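Local structure of Cas13d (uncultured Ruminococcus sp, 6IV9) at residues F374-L384 with Y404-Y415. The protein binds CRISPR RNA as a Cas13d effector and probably uses its two HEPN domains to mature that RNA and cleave target RNA. The protein carries 2 engineered substitutions. Sequence-based numbering, arbitrary orientation.
With nucleotides of chain B.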
loop_
_atom_site.group_PDB
_atom_site.type_symbol
_atom_site.label_atom_id
_atom_site.label_comp_id
_atom_site.label_asym_id
_atom_site.label_seq_id
_atom_site.Cartn_x
_atom_site.Cartn_y
_atom_site.Cartn_z
ATOM N N PHE A 374 -11.266 -3.532 -17.463
ATOM C CA PHE A 374 -10.075 -3.438 -18.337
ATOM C C PHE A 374 -9.446 -2.057 -18.143
ATOM O O PHE A 374 -10.105 -1.177 -17.657
ATOM C CB PHE A 374 -10.413 -3.736 -19.793
ATOM C CG PHE A 374 -11.585 -2.954 -20.299
ATOM C CD1 PHE A 374 -11.423 -1.680 -20.796
ATOM C CD2 PHE A 374 -12.856 -3.480 -20.239
ATOM C CE1 PHE A 374 -12.511 -0.959 -21.245
ATOM C CE2 PHE A 374 -13.941 -2.762 -20.693
ATOM C CZ PHE A 374 -13.764 -1.502 -21.187
ATOM N N SER A 375 -8.204 -1.907 -18.577
ATOM C CA SER A 375 -7.468 -0.647 -18.361
ATOM C C SER A 375 -7.682 0.325 -19.518
ATOM O O SER A 375 -7.301 0.020 -20.610
ATOM C CB SER A 375 -6.017 -0.929 -18.143
ATOM O OG SER A 375 -5.258 0.242 -18.121
ATOM N N ILE A 376 -8.314 1.451 -19.229
ATOM C CA ILE A 376 -8.502 2.520 -20.243
ATOM C C ILE A 376 -7.124 3.082 -20.605
ATOM O O ILE A 376 -6.836 3.249 -21.769
ATOM C CB ILE A 376 -9.445 3.598 -19.701
ATOM C CG1 ILE A 376 -10.891 3.106 -19.685
ATOM C CG2 ILE A 376 -9.297 4.869 -20.493
ATOM C CD1 ILE A 376 -11.463 2.867 -21.042
ATOM N N LYS A 377 -6.280 3.274 -19.604
ATOM C CA LYS A 377 -4.920 3.810 -19.815
ATOM C C LYS A 377 -4.147 2.862 -20.732
ATOM O O LYS A 377 -3.462 3.327 -21.602
ATOM C CB LYS A 377 -4.232 3.922 -18.460
ATOM C CG LYS A 377 -2.738 4.162 -18.475
ATOM C CD LYS A 377 -2.214 4.384 -17.086
ATOM C CE LYS A 377 -0.708 4.365 -16.976
ATOM N NZ LYS A 377 -0.264 4.618 -15.583
ATOM N N LYS A 378 -4.281 1.562 -20.530
ATOM C CA LYS A 378 -3.524 0.624 -21.388
ATOM C C LYS A 378 -4.001 0.748 -22.835
ATOM O O LYS A 378 -3.176 0.678 -23.715
ATOM C CB LYS A 378 -3.615 -0.799 -20.848
ATOM C CG LYS A 378 -2.576 -1.752 -21.402
ATOM C CD LYS A 378 -2.871 -3.180 -21.095
ATOM C CE LYS A 378 -1.871 -3.804 -20.157
ATOM N NZ LYS A 378 -0.495 -3.711 -20.697
ATOM N N LEU A 379 -5.304 0.886 -23.046
ATOM C CA LEU A 379 -5.833 1.028 -24.420
ATOM C C LEU A 379 -5.283 2.315 -25.035
ATOM O O LEU A 379 -4.793 2.259 -26.146
ATOM C CB LEU A 379 -7.356 1.075 -24.365
ATOM C CG LEU A 379 -8.038 -0.255 -24.086
ATOM C CD1 LEU A 379 -9.500 -0.042 -23.788
ATOM C CD2 LEU A 379 -7.860 -1.208 -25.250
ATOM N N ARG A 380 -5.333 3.412 -24.291
ATOM C CA ARG A 380 -4.817 4.700 -24.806
ATOM C C ARG A 380 -3.318 4.565 -25.080
ATOM O O ARG A 380 -2.872 5.037 -26.105
ATOM C CB ARG A 380 -5.098 5.822 -23.808
ATOM C CG ARG A 380 -4.453 7.145 -24.172
ATOM C CD ARG A 380 -3.251 7.432 -23.317
ATOM N NE ARG A 380 -3.676 7.598 -21.945
ATOM C CZ ARG A 380 -2.872 7.561 -20.906
ATOM N NH1 ARG A 380 -1.590 7.323 -21.081
ATOM N NH2 ARG A 380 -3.350 7.773 -19.698
ATOM N N GLU A 381 -2.585 3.916 -24.185
ATOM C CA GLU A 381 -1.128 3.751 -24.387
ATOM C C GLU A 381 -0.860 2.941 -25.663
ATOM O O GLU A 381 0.047 3.285 -26.368
ATOM C CB GLU A 381 -0.493 3.076 -23.179
ATOM C CG GLU A 381 -0.255 4.008 -22.018
ATOM C CD GLU A 381 0.242 3.299 -20.770
ATOM O OE1 GLU A 381 0.801 3.970 -19.909
ATOM O OE2 GLU A 381 0.063 2.075 -20.666
ATOM N N LYS A 382 -1.608 1.875 -25.901
ATOM C CA LYS A 382 -1.412 1.074 -27.127
ATOM C C LYS A 382 -1.759 1.918 -28.356
ATOM O O LYS A 382 -1.074 1.785 -29.351
ATOM C CB LYS A 382 -2.208 -0.227 -27.064
ATOM C CG LYS A 382 -1.824 -1.158 -25.923
ATOM C CD LYS A 382 -1.432 -2.547 -26.368
ATOM C CE LYS A 382 -0.595 -3.309 -25.363
ATOM N NZ LYS A 382 0.662 -3.821 -25.949
ATOM N N MET A 383 -2.806 2.731 -28.278
ATOM C CA MET A 383 -3.199 3.561 -29.438
ATOM C C MET A 383 -2.060 4.519 -29.766
ATOM O O MET A 383 -1.743 4.671 -30.929
ATOM C CB MET A 383 -4.458 4.380 -29.142
ATOM C CG MET A 383 -5.728 3.584 -29.139
ATOM S SD MET A 383 -7.088 4.414 -28.329
ATOM C CE MET A 383 -7.710 5.441 -29.651
ATOM N N LEU A 384 -1.503 5.163 -28.759
ATOM C CA LEU A 384 -0.394 6.113 -28.979
ATOM C C LEU A 384 0.871 5.409 -29.457
ATOM O O LEU A 384 1.612 6.018 -30.197
ATOM C CB LEU A 384 -0.158 6.934 -27.716
ATOM C CG LEU A 384 -1.307 7.864 -27.365
ATOM C CD1 LEU A 384 -0.890 8.859 -26.312
ATOM C CD2 LEU A 384 -1.812 8.568 -28.598
ATOM N N TYR A 404 -3.987 13.471 -21.933
ATOM C CA TYR A 404 -4.365 12.082 -21.577
ATOM C C TYR A 404 -5.751 12.030 -20.943
ATOM O O TYR A 404 -6.430 11.064 -21.193
ATOM C CB TYR A 404 -3.273 11.400 -20.761
ATOM C CG TYR A 404 -2.042 11.100 -21.569
ATOM C CD1 TYR A 404 -2.007 11.363 -22.922
ATOM C CD2 TYR A 404 -0.903 10.583 -20.981
ATOM C CE1 TYR A 404 -0.878 11.117 -23.677
ATOM C CE2 TYR A 404 0.230 10.318 -21.723
ATOM C CZ TYR A 404 0.242 10.588 -23.075
ATOM O OH TYR A 404 1.352 10.352 -23.813
ATOM N N LYS A 405 -6.106 13.018 -20.126
ATOM C CA LYS A 405 -7.443 13.018 -19.488
ATOM C C LYS A 405 -8.505 13.107 -20.584
ATOM O O LYS A 405 -9.455 12.367 -20.548
ATOM C CB LYS A 405 -7.586 14.210 -18.542
ATOM C CG LYS A 405 -7.051 14.013 -17.136
ATOM C CD LYS A 405 -7.392 15.122 -16.194
ATOM C CE LYS A 405 -7.155 14.781 -14.744
ATOM N NZ LYS A 405 -5.718 14.638 -14.431
ATOM N N LEU A 406 -8.294 13.990 -21.548
ATOM C CA LEU A 406 -9.273 14.143 -22.645
ATOM C C LEU A 406 -9.374 12.844 -23.440
ATOM O O LEU A 406 -10.469 12.428 -23.702
ATOM C CB LEU A 406 -8.822 15.308 -23.527
ATOM C CG LEU A 406 -8.930 16.667 -22.854
ATOM C CD1 LEU A 406 -8.130 17.720 -23.585
ATOM C CD2 LEU A 406 -10.377 17.076 -22.714
ATOM N N MET A 407 -8.250 12.235 -23.780
ATOM C CA MET A 407 -8.257 10.973 -24.553
ATOM C C MET A 407 -8.914 9.858 -23.737
ATOM O O MET A 407 -9.767 9.185 -24.259
ATOM C CB MET A 407 -6.829 10.573 -24.921
ATOM C CG MET A 407 -6.157 11.532 -25.875
ATOM S SD MET A 407 -4.434 11.144 -26.195
ATOM C CE MET A 407 -4.102 12.182 -27.612
ATOM N N ASP A 408 -8.542 9.729 -22.469
ATOM C CA ASP A 408 -9.100 8.695 -21.566
ATOM C C ASP A 408 -10.610 8.918 -21.417
ATOM O O ASP A 408 -11.340 7.957 -21.408
ATOM C CB ASP A 408 -8.376 8.708 -20.220
ATOM C CG ASP A 408 -6.955 8.171 -20.272
ATOM O OD1 ASP A 408 -6.523 7.772 -21.340
ATOM O OD2 ASP A 408 -6.311 8.138 -19.241
ATOM N N PHE A 409 -11.036 10.171 -21.325
ATOM C CA PHE A 409 -12.474 10.475 -21.156
ATOM C C PHE A 409 -13.285 9.989 -22.359
ATOM O O PHE A 409 -14.342 9.450 -22.150
ATOM C CB PHE A 409 -12.700 11.961 -20.919
ATOM C CG PHE A 409 -14.136 12.274 -20.609
ATOM C CD1 PHE A 409 -14.676 11.977 -19.374
ATOM C CD2 PHE A 409 -14.961 12.821 -21.570
ATOM C CE1 PHE A 409 -15.998 12.265 -19.088
ATOM C CE2 PHE A 409 -16.286 13.094 -21.288
ATOM C CZ PHE A 409 -16.797 12.819 -20.050
ATOM N N LEU A 410 -12.784 10.193 -23.569
ATOM C CA LEU A 410 -13.514 9.733 -24.771
ATOM C C LEU A 410 -13.642 8.211 -24.723
ATOM O O LEU A 410 -14.700 7.711 -24.994
ATOM C CB LEU A 410 -12.703 10.124 -26.000
ATOM C CG LEU A 410 -12.673 11.605 -26.347
ATOM C CD1 LEU A 410 -11.910 11.809 -27.636
ATOM C CD2 LEU A 410 -14.075 12.159 -26.465
ATOM N N LEU A 411 -12.560 7.521 -24.387
ATOM C CA LEU A 411 -12.591 6.040 -24.299
ATOM C C LEU A 411 -13.552 5.608 -23.191
ATOM O O LEU A 411 -14.272 4.667 -23.384
ATOM C CB LEU A 411 -11.180 5.552 -23.988
ATOM C CG LEU A 411 -10.132 5.854 -25.052
ATOM C CD1 LEU A 411 -8.842 5.137 -24.734
ATOM C CD2 LEU A 411 -10.640 5.459 -26.421
ATOM N N PHE A 412 -13.525 6.301 -22.065
ATOM C CA PHE A 412 -14.398 5.939 -20.928
ATOM C C PHE A 412 -15.866 6.038 -21.344
ATOM O O PHE A 412 -16.611 5.115 -21.142
ATOM C CB PHE A 412 -14.152 6.940 -19.804
ATOM C CG PHE A 412 -15.210 7.009 -18.736
ATOM C CD1 PHE A 412 -15.659 5.871 -18.099
ATOM C CD2 PHE A 412 -15.726 8.223 -18.339
ATOM C CE1 PHE A 412 -16.622 5.946 -17.114
ATOM C CE2 PHE A 412 -16.683 8.295 -17.350
ATOM C CZ PHE A 412 -17.130 7.157 -16.743
ATOM N N CYS A 413 -16.239 7.139 -21.975
ATOM C CA CYS A 413 -17.638 7.343 -22.418
ATOM C C CYS A 413 -18.028 6.284 -23.453
ATOM O O CYS A 413 -19.140 5.816 -23.437
ATOM C CB CYS A 413 -17.814 8.756 -22.946
ATOM S SG CYS A 413 -17.774 9.986 -21.625
ATOM N N ASN A 414 -17.086 5.896 -24.287
ATOM C CA ASN A 414 -17.358 4.898 -25.338
ATOM C C ASN A 414 -17.806 3.584 -24.707
ATOM O O ASN A 414 -18.754 3.013 -25.195
ATOM C CB ASN A 414 -16.086 4.597 -26.111
ATOM C CG ASN A 414 -16.315 3.584 -27.201
ATOM O OD1 ASN A 414 -16.987 3.872 -28.171
ATOM N ND2 ASN A 414 -15.769 2.402 -27.037
ATOM N N TYR A 415 -17.127 3.144 -23.653
ATOM C CA TYR A 415 -17.456 1.844 -23.027
ATOM C C TYR A 415 -18.498 1.951 -21.914
ATOM O O TYR A 415 -19.121 0.959 -21.608
ATOM C CB TYR A 415 -16.170 1.237 -22.486
ATOM C CG TYR A 415 -15.220 0.777 -23.551
ATOM C CD1 TYR A 415 -15.507 -0.330 -24.316
ATOM C CD2 TYR A 415 -14.037 1.439 -23.785
ATOM C CE1 TYR A 415 -14.639 -0.773 -25.288
ATOM C CE2 TYR A 415 -13.152 1.006 -24.746
ATOM C CZ TYR A 415 -13.460 -0.102 -25.501
ATOM O OH TYR A 415 -12.606 -0.547 -26.439
ATOM P P C B 32 -7.177 -7.209 -17.075
ATOM O OP1 C B 32 -6.680 -6.587 -18.344
ATOM O OP2 C B 32 -6.201 -7.743 -16.131
ATOM O "O5'" C B 32 -8.151 -6.182 -16.390
ATOM C "C5'" C B 32 -7.740 -5.182 -15.446
ATOM C "C4'" C B 32 -8.948 -4.598 -14.799
ATOM O "O4'" C B 32 -9.575 -5.603 -13.977
ATOM C "C3'" C B 32 -8.646 -3.470 -13.837
ATOM O "O3'" C B 32 -8.551 -2.229 -14.525
ATOM C "C2'" C B 32 -9.842 -3.518 -12.915
ATOM O "O2'" C B 32 -10.985 -2.883 -13.445
ATOM C "C1'" C B 32 -10.049 -5.018 -12.776
ATOM N N1 C B 32 -9.301 -5.606 -11.642
ATOM C C2 C B 32 -9.702 -5.295 -10.345
ATOM O O2 C B 32 -10.624 -4.491 -10.184
ATOM N N3 C B 32 -9.067 -5.870 -9.303
ATOM C C4 C B 32 -8.078 -6.740 -9.521
ATOM N N4 C B 32 -7.493 -7.298 -8.459
ATOM C C5 C B 32 -7.697 -7.134 -10.835
ATOM C C6 C B 32 -8.327 -6.542 -11.861
ATOM P P C B 33 -7.314 -1.281 -14.300
ATOM O OP1 C B 33 -7.591 -0.029 -15.037
ATOM O OP2 C B 33 -6.068 -2.063 -14.489
ATOM O "O5'" C B 33 -7.370 -0.968 -12.737
ATOM C "C5'" C B 33 -8.467 -0.235 -12.170
ATOM C "C4'" C B 33 -8.408 -0.231 -10.684
ATOM O "O4'" C B 33 -8.711 -1.558 -10.190
ATOM C "C3'" C B 33 -7.056 0.074 -10.062
ATOM O "O3'" C B 33 -6.828 1.469 -10.012
ATOM C "C2'" C B 33 -7.225 -0.518 -8.684
ATOM O "O2'" C B 33 -8.073 0.249 -7.848
ATOM C "C1'" C B 33 -7.935 -1.820 -9.031
ATOM N N1 C B 33 -6.985 -2.927 -9.291
ATOM C C2 C B 33 -6.472 -3.601 -8.181
ATOM O O2 C B 33 -6.785 -3.207 -7.046
ATOM N N3 C B 33 -5.621 -4.630 -8.373
ATOM C C4 C B 33 -5.247 -4.968 -9.609
ATOM N N4 C B 33 -4.448 -6.018 -9.752
ATOM C C5 C B 33 -5.781 -4.325 -10.760
ATOM C C6 C B 33 -6.657 -3.331 -10.555
ATOM P P A B 44 -7.268 18.843 -13.488
ATOM O OP1 A B 44 -7.625 18.462 -14.867
ATOM O OP2 A B 44 -5.999 18.262 -12.939
ATOM O "O5'" A B 44 -7.194 20.402 -13.135
ATOM C "C5'" A B 44 -8.156 21.313 -13.772
ATOM C "C4'" A B 44 -7.678 22.743 -13.706
ATOM O "O4'" A B 44 -7.631 23.209 -12.331
ATOM C "C3'" A B 44 -6.258 22.922 -14.250
ATOM O "O3'" A B 44 -6.116 24.191 -14.903
ATOM C "C2'" A B 44 -5.422 22.838 -12.991
ATOM O "O2'" A B 44 -4.200 23.523 -13.068
ATOM C "C1'" A B 44 -6.301 23.575 -12.006
ATOM N N9 A B 44 -6.061 23.175 -10.629
ATOM C C8 A B 44 -5.896 21.916 -10.090
ATOM N N7 A B 44 -5.752 21.916 -8.788
ATOM C C5 A B 44 -5.839 23.259 -8.447
ATOM C C6 A B 44 -5.786 23.919 -7.218
ATOM N N6 A B 44 -5.599 23.290 -6.059
ATOM N N1 A B 44 -5.911 25.268 -7.219
ATOM C C2 A B 44 -6.107 25.894 -8.386
ATOM N N3 A B 44 -6.189 25.378 -9.610
ATOM C C4 A B 44 -6.040 24.042 -9.570
#
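The guanidinium of Arg380 is held in two ways at once: its edge grips Asp408 and one face lies flat on the ring of Tyr404. The grip is side-on. NE reaches Asp408 OD1 at 2.9 Å, and NH2 reaches Asp408 OD2 at 3.0 Å. Both bonds are nearly straight, and each oxygen is met on its syn side. Guanidinium and carboxylate are almost coplanar. The Arg380 chain leaves with CG anti to the backbone N (chi1 173°) and then bends at chi2 and chi3, which turns one face of the group onto Tyr404. NH1 comes within 3.3 Å of Tyr404 CD2, with the planes 19° apart. This is an off-centre cation-pi stack, and the Arg380 CD methylene adds a CH-pi contact over the same ring. Leu384 CD1 touches Tyr404 CE1 and, more loosely, Met407 SD.

The rest of the interface is mostly apolar. Ile376 is a knob among Asp408, Leu411, Phe412 and Tyr415; its CD1 lies 4.0 Å from Leu411 CB. Leu411 CD1 fits against Leu379, Arg380 CB and Met383 SD. Phe374 points the edge of its ring at the face of Tyr415, a T-shaped pair with CZ 3.6 Å from Tyr415 CG. The hydroxyl of Tyr415 bonds to Glu446 on helix 436-464, which also packs on Phe374 and Met383.

The helices cross at 116°. Ser375 caps helix 376-384 by accepting from Lys378 N at 2.9 Å, and its CA lies 3.4 Å from OP1 of C33 of chain B, the bound RNA. Lys405 salt-bridges another RNA phosphate. The paired bonds and the stack together fix the rotation of the guanidinium, and Asp408 probably offsets its charge within this largely buried helix junction beside the guide RNA.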